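PDB 6W9O: OTU domain-containing protein wMelOTU from Wolbachia pipientis wMel, which is a deubiquitinase of the OTU cysteine protease family that probably cleaves ubiquitin from modified proteins and may act as a bacterial effector. Local coordinates for residues A[45-50]-A[192-197]. Residues are numbered along the deposited sequence; the frame is centred on the assembly and turned at random. Where two conformers were deposited one is given.
Sequences GQAIGN and FEPLLD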
loop_
_atom_site.group_PDB
_atom_site.type_symbol
_atom_site.label_atom_id
_atom_site.label_comp_id
_atom_site.label_asym_id
_atom_site.label_seq_id
_atom_site.Cartn_x
_atom_site.Cartn_y
_atom_site.Cartn_z
ATOM N N GLY A 45 -0.592 -6.728 -11.880
ATOM C CA GLY A 45 0.336 -7.796 -11.547
ATOM C C GLY A 45 -0.315 -8.803 -10.622
ATOM O O GLY A 45 -1.535 -8.843 -10.451
ATOM N N GLN A 46 0.508 -9.619 -10.004
ATOM C CA GLN A 46 0.054 -10.647 -9.085
ATOM C C GLN A 46 0.651 -10.368 -7.727
ATOM O O GLN A 46 1.783 -9.936 -7.627
ATOM C CB GLN A 46 0.492 -12.042 -9.518
ATOM C CG GLN A 46 -0.365 -12.624 -10.607
ATOM C CD GLN A 46 0.063 -12.126 -11.961
ATOM O OE1 GLN A 46 1.255 -12.125 -12.286
ATOM N NE2 GLN A 46 -0.902 -11.691 -12.769
ATOM N N ALA A 47 -0.115 -10.639 -6.677
ATOM C CA ALA A 47 0.350 -10.520 -5.311
ATOM C C ALA A 47 0.224 -11.890 -4.646
ATOM O O ALA A 47 -0.625 -12.723 -5.025
ATOM C CB ALA A 47 -0.541 -9.501 -4.534
ATOM N N ILE A 48 1.049 -12.106 -3.620
ATOM C CA ILE A 48 0.948 -13.312 -2.811
ATOM C C ILE A 48 -0.427 -13.381 -2.146
ATOM O O ILE A 48 -1.041 -12.353 -1.838
ATOM C CB ILE A 48 2.091 -13.278 -1.782
ATOM C CG1 ILE A 48 2.283 -14.668 -1.186
ATOM C CG2 ILE A 48 1.834 -12.211 -0.710
ATOM C CD1 ILE A 48 3.725 -14.930 -0.789
ATOM N N GLY A 49 -0.910 -14.593 -1.931
ATOM C CA GLY A 49 -2.253 -14.767 -1.394
ATOM C C GLY A 49 -2.332 -15.427 -0.026
ATOM O O GLY A 49 -3.300 -16.153 0.275
ATOM N N ASN A 50 -1.322 -15.184 0.814
ATOM C CA ASN A 50 -1.261 -15.738 2.164
ATOM C C ASN A 50 -1.794 -14.774 3.221
ATOM O O ASN A 50 -1.624 -15.033 4.427
ATOM C CB ASN A 50 0.192 -16.088 2.512
ATOM C CG ASN A 50 1.092 -14.852 2.513
ATOM O OD1 ASN A 50 0.672 -13.758 2.089
ATOM N ND2 ASN A 50 2.341 -15.014 2.965
ATOM N N PHE A 192 -5.854 -6.912 -2.763
ATOM C CA PHE A 192 -5.065 -5.967 -3.550
ATOM C C PHE A 192 -4.140 -6.702 -4.500
ATOM O O PHE A 192 -3.684 -7.813 -4.231
ATOM C CB PHE A 192 -4.184 -5.124 -2.609
ATOM C CG PHE A 192 -4.999 -4.274 -1.671
ATOM C CD1 PHE A 192 -5.536 -3.081 -2.115
ATOM C CD2 PHE A 192 -5.236 -4.707 -0.375
ATOM C CE1 PHE A 192 -6.346 -2.325 -1.283
ATOM C CE2 PHE A 192 -6.069 -3.968 0.497
ATOM C CZ PHE A 192 -6.626 -2.750 0.037
ATOM N N GLU A 193 -3.827 -6.028 -5.612
ATOM C CA GLU A 193 -2.777 -6.433 -6.551
ATOM C C GLU A 193 -1.987 -5.194 -6.890
ATOM O O GLU A 193 -2.494 -4.072 -6.804
ATOM C CB GLU A 193 -3.394 -6.960 -7.851
ATOM C CG GLU A 193 -4.081 -8.349 -7.758
ATOM C CD GLU A 193 -5.336 -8.426 -8.657
ATOM O OE1 GLU A 193 -6.226 -7.563 -8.510
ATOM O OE2 GLU A 193 -5.432 -9.310 -9.513
ATOM N N PRO A 194 -0.716 -5.331 -7.288
ATOM C CA PRO A 194 0.069 -4.166 -7.700
ATOM C C PRO A 194 -0.384 -3.743 -9.101
ATOM O O PRO A 194 -0.723 -4.556 -9.961
ATOM C CB PRO A 194 1.518 -4.714 -7.740
ATOM C CG PRO A 194 1.349 -6.142 -8.131
ATOM C CD PRO A 194 0.048 -6.601 -7.372
ATOM N N LEU A 195 -0.345 -2.404 -9.359
ATOM C CA LEU A 195 -0.539 -1.896 -10.721
ATOM C C LEU A 195 0.839 -1.476 -11.221
ATOM O O LEU A 195 1.425 -0.552 -10.666
ATOM C CB LEU A 195 -1.497 -0.713 -10.704
ATOM C CG LEU A 195 -1.800 -0.194 -12.107
ATOM C CD1 LEU A 195 -2.834 -1.136 -12.745
ATOM C CD2 LEU A 195 -2.351 1.237 -12.077
ATOM N N LEU A 196 1.359 -2.201 -12.220
ATOM C CA LEU A 196 2.760 -2.022 -12.629
ATOM C C LEU A 196 2.804 -1.427 -14.019
ATOM O O LEU A 196 1.814 -1.374 -14.734
ATOM C CB LEU A 196 3.481 -3.371 -12.564
ATOM C CG LEU A 196 3.496 -4.022 -11.159
ATOM C CD1 LEU A 196 3.993 -5.466 -11.147
ATOM C CD2 LEU A 196 4.323 -3.161 -10.196
ATOM N N ASP A 197 4.001 -0.988 -14.429
ATOM C CA ASP A 197 4.192 -0.247 -15.685
ATOM C C ASP A 197 5.050 -1.092 -16.603
ATOM O O ASP A 197 6.195 -1.432 -16.249
ATOM C CB ASP A 197 4.893 1.062 -15.324
ATOM C CG ASP A 197 5.090 1.991 -16.483
ATOM O OD1 ASP A 197 5.422 3.154 -16.174
ATOM O OD2 ASP A 197 4.937 1.611 -17.661
#
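The amide N of G45 donates a hydrogen bond of 2.9 Å (166° at the hydrogen) to the carbonyl O of P194. G45 directly follows strand 42-44, whose Y43 pairs through the backbone with L196. The bond therefore carries the antiparallel pairing one step past the end of this short outermost strand. P194 lacks the N-H that would return a bond to G45 O, and its ring packs against the loop instead: CG lies 3.9 Å from CA of G45, and CD 3.8 Å from the carbonyl O of Q46. That oxygen accepts a hydrogen bond from Q60 NE2 of helix 53-66, against which the proline ring packs. In this papain-like OTU fold, 45-50 belongs to the loop leading into that helix, whose start carries the catalytic cysteine in OTU proteases, and 192-197 probably follows directly from the catalytic histidine; the contact thus joins two elements that probably hold the active site. A47 directs its methyl at the strand, with CB 3.6 Å from the carbonyl O of F192 and 4.1 Å from CD of P194, while S57 of the helix touches both A47 and P194. E193 flanks the start of the loop with its aliphatic part, CB lying 3.7 Å from the O of G45. CB of Q46 points away from the strand, and its NE2 hydrogen-bonds to OE1 of Q209 in the C-terminal helix.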